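Local structure of lipoprotein, putative (Bacillus anthracis, 4NOH) at residues Phe32-Gly37 and Lys135-Ala140; Lys43-Asn48 and Lys114-Tyr119; Phe86-Gln91 and Glu104-Ile109. The protein is of unknown function, a putative bacterial lipoprotein of an uncharacterised family that has been classed, without a defined ligand, among lipid-binding proteins. One frame throughout, in Å; residues are numbered along the deposited sequence.

Contact 1 (Phe32-Gly37 and Lys135-Ala140); sequences FEAKLG and KTIGLA
Segment 135-140 of strand 134-142 runs antiparallel to 32-37 of strand 26-39; within it Lys135 is the first residue to pair, and it uses both its N and its O: its N reaches Ala34 O at 2.7 Å, and its O takes the N-H of Ala34 at 166°. The side chain starts on the face that carries Ala34, its CG 4.1 Å from Leu36 CB, then bends at chi2 (-72°) so that the aliphatic part packs while NZ leaves the pair for salt bridges with Glu161 and Asp11. A long flexible lysine suits such a border between sheet and solvent.

Thr136 faces Glu33 as a non-hydrogen-bonded pair on the opposite face, with CG2 near Phe32 O; the beta-branched residue fits an extended backbone. Glu33 turns its carboxylate to Tyr127.

Ile137 closes the second ring of bonds. Its N-H points almost straight at Phe32 O (2.8 Å, 177°), nearly along the C=O axis, and its O receives Phe32 N. CG1 lies anti to the carbonyl carbon, and from it CD1 reaches over small Ala34, 3.9 Å from its CB. Phe32 brings CD2 within 3.5 Å of Ile137 O, its ring directed onward to Glu58.

Four main-chain bonds thus saturate both hydrogen-bonded pairs. Phe32, Ala34 and Ile137 pack on one face, which ends at the charged Lys135; on the other, Thr136 meets helix 12-21 and Glu33 is exposed.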
loop_
_atom_site.group_PDB
_atom_site.type_symbol
_atom_site.label_atom_id
_atom_site.label_comp_id
_atom_site.label_asym_id
_atom_site.label_seq_id
_atom_site.Cartn_x
_atom_site.Cartn_y
_atom_site.Cartn_z
ATOM N N PHE A 32 1.671 1.978 7.734
ATOM C CA PHE A 32 2.144 0.645 7.356
ATOM C C PHE A 32 3.518 0.807 6.733
ATOM O O PHE A 32 3.719 1.676 5.895
ATOM C CB PHE A 32 1.202 -0.013 6.330
ATOM C CG PHE A 32 -0.257 -0.027 6.720
ATOM C CD1 PHE A 32 -0.742 -0.938 7.648
ATOM C CD2 PHE A 32 -1.139 0.873 6.146
ATOM C CE1 PHE A 32 -2.071 -0.939 8.009
ATOM C CE2 PHE A 32 -2.477 0.875 6.522
ATOM C CZ PHE A 32 -2.934 -0.032 7.450
ATOM N N GLU A 33 4.470 -0.018 7.125
ATOM C CA GLU A 33 5.786 0.017 6.537
ATOM C C GLU A 33 5.883 -0.971 5.377
ATOM O O GLU A 33 5.308 -2.074 5.393
ATOM C CB GLU A 33 6.831 -0.365 7.579
ATOM C CG GLU A 33 8.250 -0.290 7.085
ATOM C CD GLU A 33 9.235 -0.880 8.069
ATOM O OE1 GLU A 33 9.544 -0.173 9.052
ATOM O OE2 GLU A 33 9.724 -2.021 7.849
ATOM N N ALA A 34 6.614 -0.573 4.341
ATOM C CA ALA A 34 6.886 -1.455 3.228
ATOM C C ALA A 34 8.250 -1.100 2.656
ATOM O O ALA A 34 8.869 -0.104 3.063
ATOM C CB ALA A 34 5.803 -1.328 2.156
ATOM N N LYS A 35 8.738 -1.928 1.748
ATOM C CA LYS A 35 9.998 -1.675 1.057
ATOM C C LYS A 35 9.712 -1.569 -0.438
ATOM O O LYS A 35 8.955 -2.374 -0.993
ATOM C CB LYS A 35 10.985 -2.797 1.348
ATOM C CG LYS A 35 11.470 -2.800 2.783
ATOM C CD LYS A 35 12.291 -4.007 3.198
ATOM C CE LYS A 35 12.730 -3.872 4.652
ATOM N NZ LYS A 35 13.541 -5.035 5.128
ATOM N N LEU A 36 10.204 -0.497 -1.053
ATOM C CA LEU A 36 9.963 -0.229 -2.475
ATOM C C LEU A 36 11.186 -0.634 -3.266
ATOM O O LEU A 36 12.284 -0.125 -3.038
ATOM C CB LEU A 36 9.643 1.255 -2.720
ATOM C CG LEU A 36 9.328 1.695 -4.150
ATOM C CD1 LEU A 36 8.015 1.094 -4.600
ATOM C CD2 LEU A 36 9.293 3.216 -4.182
ATOM N N GLY A 37 10.998 -1.603 -4.155
ATOM C CA GLY A 37 12.073 -2.101 -4.991
ATOM C C GLY A 37 11.638 -2.212 -6.434
ATOM O O GLY A 37 10.607 -1.678 -6.826
ATOM N N LYS A 135 9.612 2.534 3.130
ATOM C CA LYS A 135 8.698 3.606 2.839
ATOM C C LYS A 135 7.492 3.385 3.736
ATOM O O LYS A 135 7.259 2.280 4.246
ATOM C CB LYS A 135 8.268 3.600 1.356
ATOM C CG LYS A 135 9.371 4.000 0.362
ATOM C CD LYS A 135 9.681 5.506 0.428
ATOM C CE LYS A 135 10.647 5.964 -0.661
ATOM N NZ LYS A 135 11.036 7.398 -0.509
ATOM N N THR A 136 6.731 4.437 3.936
ATOM C CA THR A 136 5.520 4.387 4.730
ATOM C C THR A 136 4.285 4.577 3.856
ATOM O O THR A 136 4.270 5.436 2.958
ATOM C CB THR A 136 5.556 5.476 5.823
ATOM O OG1 THR A 136 6.620 5.170 6.721
ATOM C CG2 THR A 136 4.221 5.547 6.564
ATOM N N ILE A 137 3.282 3.742 4.079
ATOM C CA ILE A 137 1.989 3.869 3.476
ATOM C C ILE A 137 1.093 4.333 4.584
ATOM O O ILE A 137 0.913 3.637 5.578
ATOM C CB ILE A 137 1.448 2.518 2.958
ATOM C CG1 ILE A 137 2.401 1.862 1.948
ATOM C CG2 ILE A 137 0.047 2.670 2.382
ATOM C CD1 ILE A 137 2.309 0.363 1.970
ATOM N N GLY A 138 0.534 5.518 4.421
ATOM C CA GLY A 138 -0.332 6.082 5.419
ATOM C C GLY A 138 -1.761 6.206 4.951
ATOM O O GLY A 138 -2.029 6.544 3.806
ATOM N N LEU A 139 -2.694 5.853 5.806
ATOM C CA LEU A 139 -4.096 6.029 5.566
ATOM C C LEU A 139 -4.591 7.056 6.567
ATOM O O LEU A 139 -4.431 6.876 7.751
ATOM C CB LEU A 139 -4.880 4.720 5.732
ATOM C CG LEU A 139 -6.391 4.911 5.734
ATOM C CD1 LEU A 139 -6.864 5.455 4.390
ATOM C CD2 LEU A 139 -7.152 3.638 6.121
ATOM N N ALA A 140 -5.172 8.142 6.092
ATOM C CA ALA A 140 -5.801 9.141 6.959
ATOM C C ALA A 140 -7.299 9.205 6.636
ATOM O O ALA A 140 -7.684 9.424 5.475
ATOM C CB ALA A 140 -5.178 10.492 6.743
#

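Contact 2 (Lys43-Asn48 and Lys114-Tyr119); sequences KVLIMN and KYTDMY
Strands 42-48 and 118-122 run parallel here, with Val44 beside Met118 and Leu45 beside Tyr119, after an irregular approach through Tyr115-Asp117. Lys43 O is gripped twice: Met118 N lies in its carbonyl plane at 3.0 Å, whereas Asp117 N comes from above that plane at a poorer 140°. Asp117 itself folds back, CG anti to its carbonyl carbon, so that the anti lone pair of OD2 takes the N-H of Lys43 at 2.9 Å; a short acidic side chain thereby stands in for a backbone acceptor just before strand 118-122 begins.

Met118 O is also doubly used, by Leu45 N from above its plane and by Thr116 OG1, which donates along a lone pair at 2.8 Å. Thr116 holds OG1 anti to its backbone N (chi1 -173°), leaving CG2 in the crowded position, 3.4 Å above one face of the Tyr119 ring. Leu45 reaches both aromatics: CD1 meets the edge of the Tyr115 ring at CE2, 4.2 Å away, and CD2 approaches Tyr119. The extended Lys43 chain runs past Tyr115 O, and a water that accepts from NZ and donates to that carbonyl joins the two. Tyr115 turns its hydroxyl to Glu161 and stacks on Tyr9.

Such a parallel pair, entered through a loop fixed by Asp and Thr side chains, belongs to the interior of the mixed sheet, where strand 42-48 lies between strands 26-39 and 118-122.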
loop_
_atom_site.group_PDB
_atom_site.type_symbol
_atom_site.label_atom_id
_atom_site.label_comp_id
_atom_site.label_asym_id
_atom_site.label_seq_id
_atom_site.Cartn_x
_atom_site.Cartn_y
_atom_site.Cartn_z
ATOM N N LYS A 43 8.151 -1.514 -10.621
ATOM C CA LYS A 43 8.202 -1.270 -9.187
ATOM C C LYS A 43 7.391 -2.292 -8.430
ATOM O O LYS A 43 6.321 -2.721 -8.905
ATOM C CB LYS A 43 7.690 0.128 -8.851
ATOM C CG LYS A 43 8.730 1.200 -9.045
ATOM C CD LYS A 43 8.272 2.581 -8.582
ATOM C CE LYS A 43 9.484 3.499 -8.374
ATOM N NZ LYS A 43 9.166 4.903 -7.960
ATOM N N VAL A 44 7.912 -2.703 -7.278
ATOM C CA VAL A 44 7.194 -3.646 -6.401
ATOM C C VAL A 44 7.249 -3.102 -4.975
ATOM O O VAL A 44 8.305 -2.698 -4.501
ATOM C CB VAL A 44 7.740 -5.087 -6.498
ATOM C CG1 VAL A 44 9.194 -5.178 -6.136
ATOM C CG2 VAL A 44 6.903 -6.032 -5.652
ATOM N N LEU A 45 6.093 -3.086 -4.319
ATOM C CA LEU A 45 5.967 -2.602 -2.949
ATOM C C LEU A 45 5.813 -3.859 -2.120
ATOM O O LEU A 45 4.813 -4.549 -2.256
ATOM C CB LEU A 45 4.763 -1.707 -2.826
ATOM C CG LEU A 45 4.567 -0.854 -1.585
ATOM C CD1 LEU A 45 5.746 0.079 -1.330
ATOM C CD2 LEU A 45 3.286 -0.041 -1.715
ATOM N N ILE A 46 6.789 -4.118 -1.269
ATOM C CA ILE A 46 6.914 -5.363 -0.502
ATOM C C ILE A 46 6.581 -5.138 0.973
ATOM O O ILE A 46 7.124 -4.237 1.623
ATOM C CB ILE A 46 8.350 -5.917 -0.591
ATOM C CG1 ILE A 46 8.859 -5.967 -2.048
ATOM C CG2 ILE A 46 8.421 -7.313 0.031
ATOM C CD1 ILE A 46 10.367 -6.070 -2.200
HETATM N N MSE A 47 5.698 -5.949 1.512
HETATM C CA MSE A 47 5.435 -5.841 2.923
HETATM C C MSE A 47 5.528 -7.205 3.524
HETATM O O MSE A 47 5.655 -8.221 2.831
HETATM C CB MSE A 47 4.095 -5.184 3.212
HETATM C CG MSE A 47 2.884 -5.968 2.759
HETATM SE SE MSE A 47 1.298 -4.789 2.551
HETATM C CE MSE A 47 1.376 -4.455 0.629
ATOM N N ASN A 48 5.549 -7.223 4.840
ATOM C CA ASN A 48 5.556 -8.473 5.540
ATOM C C ASN A 48 4.117 -8.903 5.843
ATOM O O ASN A 48 3.155 -8.128 5.732
ATOM C CB ASN A 48 6.465 -8.503 6.778
ATOM C CG ASN A 48 6.022 -7.599 7.914
ATOM O OD1 ASN A 48 4.877 -7.181 8.027
ATOM N ND2 ASN A 48 6.945 -7.345 8.820
ATOM N N LYS A 114 -1.481 2.900 -7.326
ATOM C CA LYS A 114 -0.669 4.088 -7.140
ATOM C C LYS A 114 0.661 3.696 -6.507
ATOM O O LYS A 114 0.738 2.715 -5.776
ATOM C CB LYS A 114 -1.414 5.086 -6.240
ATOM C CG LYS A 114 -2.674 5.647 -6.843
ATOM C CD LYS A 114 -2.405 6.579 -7.996
ATOM C CE LYS A 114 -3.687 7.142 -8.550
ATOM N NZ LYS A 114 -3.476 8.077 -9.698
ATOM N N TYR A 115 1.705 4.463 -6.838
ATOM C CA TYR A 115 3.041 4.352 -6.231
ATOM C C TYR A 115 3.900 3.170 -6.674
ATOM O O TYR A 115 5.122 3.218 -6.580
ATOM C CB TYR A 115 2.951 4.374 -4.705
ATOM C CG TYR A 115 4.260 4.691 -3.993
ATOM C CD1 TYR A 115 4.854 5.924 -4.153
ATOM C CD2 TYR A 115 4.845 3.790 -3.092
ATOM C CE1 TYR A 115 6.014 6.237 -3.491
ATOM C CE2 TYR A 115 6.021 4.122 -2.414
ATOM C CZ TYR A 115 6.575 5.356 -2.633
ATOM O OH TYR A 115 7.736 5.732 -1.991
ATOM N N THR A 116 3.269 2.150 -7.223
ATOM C CA THR A 116 3.984 0.956 -7.619
ATOM C C THR A 116 3.247 0.273 -8.766
ATOM O O THR A 116 2.162 0.694 -9.142
ATOM C CB THR A 116 4.072 0.010 -6.399
ATOM O OG1 THR A 116 4.914 -1.109 -6.692
ATOM C CG2 THR A 116 2.707 -0.460 -5.969
ATOM N N ASP A 117 3.883 -0.734 -9.364
ATOM C CA ASP A 117 3.240 -1.568 -10.352
ATOM C C ASP A 117 2.660 -2.843 -9.711
ATOM O O ASP A 117 1.536 -3.257 -10.032
ATOM C CB ASP A 117 4.240 -1.958 -11.421
ATOM C CG ASP A 117 4.739 -0.787 -12.175
ATOM O OD1 ASP A 117 3.921 -0.189 -12.916
ATOM O OD2 ASP A 117 5.949 -0.510 -12.146
HETATM N N MSE A 118 3.427 -3.466 -8.815
HETATM C CA MSE A 118 3.052 -4.736 -8.168
HETATM C C MSE A 118 3.196 -4.586 -6.677
HETATM O O MSE A 118 3.847 -3.652 -6.166
HETATM C CB MSE A 118 3.979 -5.874 -8.614
HETATM C CG MSE A 118 3.998 -5.921 -10.121
HETATM SE SE MSE A 118 4.994 -7.488 -10.719
HETATM C CE MSE A 118 6.800 -6.848 -10.285
ATOM N N TYR A 119 2.607 -5.519 -5.945
ATOM C CA TYR A 119 2.627 -5.537 -4.486
ATOM C C TYR A 119 3.009 -6.948 -4.081
ATOM O O TYR A 119 2.480 -7.902 -4.606
ATOM C CB TYR A 119 1.264 -5.214 -3.916
ATOM C CG TYR A 119 0.606 -3.966 -4.470
ATOM C CD1 TYR A 119 -0.048 -4.012 -5.677
ATOM C CD2 TYR A 119 0.640 -2.746 -3.787
ATOM C CE1 TYR A 119 -0.662 -2.919 -6.199
ATOM C CE2 TYR A 119 0.003 -1.624 -4.314
ATOM C CZ TYR A 119 -0.632 -1.729 -5.528
ATOM O OH TYR A 119 -1.273 -0.662 -6.075
HETATM O O HOH W 1 6.781 5.246 -6.759
#

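Contact 3 (Phe86-Gln91 and Glu104-Ile109); sequences FAKEEQ and EGNVVI
The loop that leaves strand 84-86 meets the connection from strand 99-103 into strand 107-109, so this contact lies where the large mixed sheet passes its chain to the small antiparallel sheet. Phe86 contributes the largest share of the buried surface. With CG anti to its carbonyl carbon, the ring lies alongside Val107, whose CB sits 3.5 Å above one face, offset toward the rim, in a CH-pi contact; CG2 of the same valine touches CD1 and CE1. At the ring edge and in its plane are the carbonyls of Glu104 and Gly105, Glu104 O being 3.5 Å from CE1, and the CB of Glu104 rests against that same CE1 corner. A flat aromatic suits a place with an apolar branch over its face and carbonyl oxygens at its rim.

One backbone bond spans the segments: Ala87 N gives its hydrogen to Gly105 O at 3.1 Å, bent to 141° and arriving from above the carbonyl plane. Gly105 has phi 104°, psi 179°, where a side chain would collide with the preceding carbonyl. Asn106, CG anti to its backbone N, lays its amide alongside the backbone of Lys88, OD1 3.6 Å from Lys88 CA; OD1 is held by Arg113, while ND2 donates to a water 3.1 Å away that also has a weak, long link to Lys88 NZ.

A glycine-containing connection of this kind carries the chain from one sheet into the next, here with a Phe86-Val107 CH-pi contact and a water-bridged Asn106.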
loop_
_atom_site.group_PDB
_atom_site.type_symbol
_atom_site.label_atom_id
_atom_site.label_comp_id
_atom_site.label_asym_id
_atom_site.label_seq_id
_atom_site.Cartn_x
_atom_site.Cartn_y
_atom_site.Cartn_z
ATOM N N PHE A 86 0.814 -9.512 -6.089
ATOM C CA PHE A 86 -0.380 -8.980 -6.705
ATOM C C PHE A 86 0.053 -8.074 -7.859
ATOM O O PHE A 86 0.905 -7.219 -7.682
ATOM C CB PHE A 86 -1.161 -8.130 -5.725
ATOM C CG PHE A 86 -1.685 -8.890 -4.527
ATOM C CD1 PHE A 86 -2.620 -9.899 -4.687
ATOM C CD2 PHE A 86 -1.309 -8.520 -3.236
ATOM C CE1 PHE A 86 -3.159 -10.538 -3.588
ATOM C CE2 PHE A 86 -1.848 -9.175 -2.134
ATOM C CZ PHE A 86 -2.750 -10.192 -2.319
ATOM N N ALA A 87 -0.551 -8.247 -9.029
ATOM C CA ALA A 87 -0.246 -7.412 -10.189
ATOM C C ALA A 87 -1.430 -7.392 -11.151
ATOM O O ALA A 87 -2.340 -8.213 -11.053
ATOM C CB ALA A 87 0.984 -7.920 -10.886
ATOM N N LYS A 88 -1.402 -6.457 -12.099
ATOM C CA LYS A 88 -2.492 -6.298 -13.054
ATOM C C LYS A 88 -2.719 -7.549 -13.893
ATOM O O LYS A 88 -3.858 -7.894 -14.201
ATOM C CB LYS A 88 -2.195 -5.120 -13.963
ATOM C CG LYS A 88 -3.249 -4.895 -15.023
ATOM C CD LYS A 88 -2.809 -3.835 -16.012
ATOM C CE LYS A 88 -3.819 -3.707 -17.142
ATOM N NZ LYS A 88 -5.154 -3.335 -16.601
ATOM N N GLU A 89 -1.622 -8.177 -14.298
ATOM C CA GLU A 89 -1.650 -9.372 -15.140
ATOM C C GLU A 89 -0.951 -10.501 -14.393
ATOM O O GLU A 89 -0.251 -10.258 -13.418
ATOM C CB GLU A 89 -0.876 -9.110 -16.445
ATOM C CG GLU A 89 -1.264 -7.817 -17.163
ATOM C CD GLU A 89 -0.485 -7.570 -18.449
ATOM O OE1 GLU A 89 -0.814 -6.577 -19.155
ATOM O OE2 GLU A 89 0.442 -8.365 -18.774
ATOM N N GLU A 90 -1.136 -11.730 -14.866
ATOM C CA GLU A 90 -0.458 -12.886 -14.280
ATOM C C GLU A 90 1.037 -12.656 -14.415
ATOM O O GLU A 90 1.512 -12.277 -15.485
ATOM C CB GLU A 90 -0.839 -14.149 -15.065
ATOM C CG GLU A 90 -0.149 -15.434 -14.611
ATOM C CD GLU A 90 -0.647 -16.649 -15.372
ATOM O OE1 GLU A 90 -0.847 -16.561 -16.617
ATOM O OE2 GLU A 90 -0.825 -17.696 -14.718
ATOM N N GLN A 91 1.764 -12.870 -13.327
ATOM C CA GLN A 91 3.210 -12.704 -13.275
ATOM C C GLN A 91 3.719 -13.875 -12.447
ATOM O O GLN A 91 3.532 -13.889 -11.245
ATOM C CB GLN A 91 3.565 -11.375 -12.582
ATOM C CG GLN A 91 3.098 -10.130 -13.316
ATOM C CD GLN A 91 3.872 -9.853 -14.593
ATOM O OE1 GLN A 91 5.007 -10.294 -14.756
ATOM N NE2 GLN A 91 3.265 -9.087 -15.496
ATOM N N GLU A 104 -1.235 -13.937 -6.962
ATOM C CA GLU A 104 -2.513 -13.982 -6.244
ATOM C C GLU A 104 -3.558 -12.976 -6.751
ATOM O O GLU A 104 -4.473 -12.639 -6.031
ATOM C CB GLU A 104 -2.306 -13.848 -4.736
ATOM C CG GLU A 104 -1.619 -15.050 -4.108
ATOM C CD GLU A 104 -2.508 -16.267 -3.951
ATOM O OE1 GLU A 104 -3.709 -16.239 -4.315
ATOM O OE2 GLU A 104 -1.997 -17.282 -3.449
ATOM N N GLY A 105 -3.419 -12.491 -7.979
ATOM C CA GLY A 105 -4.458 -11.661 -8.542
ATOM C C GLY A 105 -4.191 -10.180 -8.597
ATOM O O GLY A 105 -3.127 -9.691 -8.189
ATOM N N ASN A 106 -5.169 -9.481 -9.149
ATOM C CA ASN A 106 -5.093 -8.047 -9.327
ATOM C C ASN A 106 -5.711 -7.337 -8.136
ATOM O O ASN A 106 -6.911 -6.981 -8.132
ATOM C CB ASN A 106 -5.770 -7.626 -10.627
ATOM C CG ASN A 106 -5.527 -6.182 -10.962
ATOM O OD1 ASN A 106 -4.705 -5.512 -10.311
ATOM N ND2 ASN A 106 -6.209 -5.678 -11.988
ATOM N N VAL A 107 -4.877 -7.123 -7.127
ATOM C CA VAL A 107 -5.252 -6.449 -5.886
ATOM C C VAL A 107 -4.351 -5.221 -5.755
ATOM O O VAL A 107 -3.178 -5.271 -6.090
ATOM C CB VAL A 107 -5.060 -7.382 -4.689
ATOM C CG1 VAL A 107 -5.291 -6.651 -3.365
ATOM C CG2 VAL A 107 -5.942 -8.608 -4.796
ATOM N N VAL A 108 -4.945 -4.112 -5.332
ATOM C CA VAL A 108 -4.231 -2.864 -5.172
ATOM C C VAL A 108 -4.415 -2.328 -3.755
ATOM O O VAL A 108 -5.235 -2.808 -3.001
ATOM C CB VAL A 108 -4.730 -1.788 -6.199
ATOM C CG1 VAL A 108 -4.468 -2.234 -7.650
ATOM C CG2 VAL A 108 -6.209 -1.470 -6.006
ATOM N N ILE A 109 -3.602 -1.348 -3.384
ATOM C CA ILE A 109 -3.809 -0.626 -2.129
ATOM C C ILE A 109 -4.750 0.551 -2.442
ATOM O O ILE A 109 -4.531 1.329 -3.392
ATOM C CB ILE A 109 -2.504 -0.096 -1.535
ATOM C CG1 ILE A 109 -1.667 -1.285 -1.026
ATOM C CG2 ILE A 109 -2.789 0.876 -0.388
ATOM C CD1 ILE A 109 -0.241 -0.931 -0.656
HETATM O O HOH W 2 -6.167 -2.960 -13.387
#

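Contacts 1 and 2 share one mixed sheet, their centres about 9 Å apart: strand 26-39 pairs with 134-142 on one side and with 42-48 on the other, through Lys35 O to Ile46 N at 2.8 Å and Gly37 O to Val44 N at 2.9 Å. Contact 3 lies about 10 Å from the centre of contact 2, where Phe86 N reaches Tyr119 O at 2.8 Å and carries the sheet on to strand 84-86. Contacts 1 and 3, about 18 Å apart between centres, still meet through Ile137 CD1 and Ile109 CD1 at 3.9 Å. Ile109 of the small sheet also touches Tyr119, so it packs against both strands 134-142 and 118-122 of the large one; no ligand site is defined.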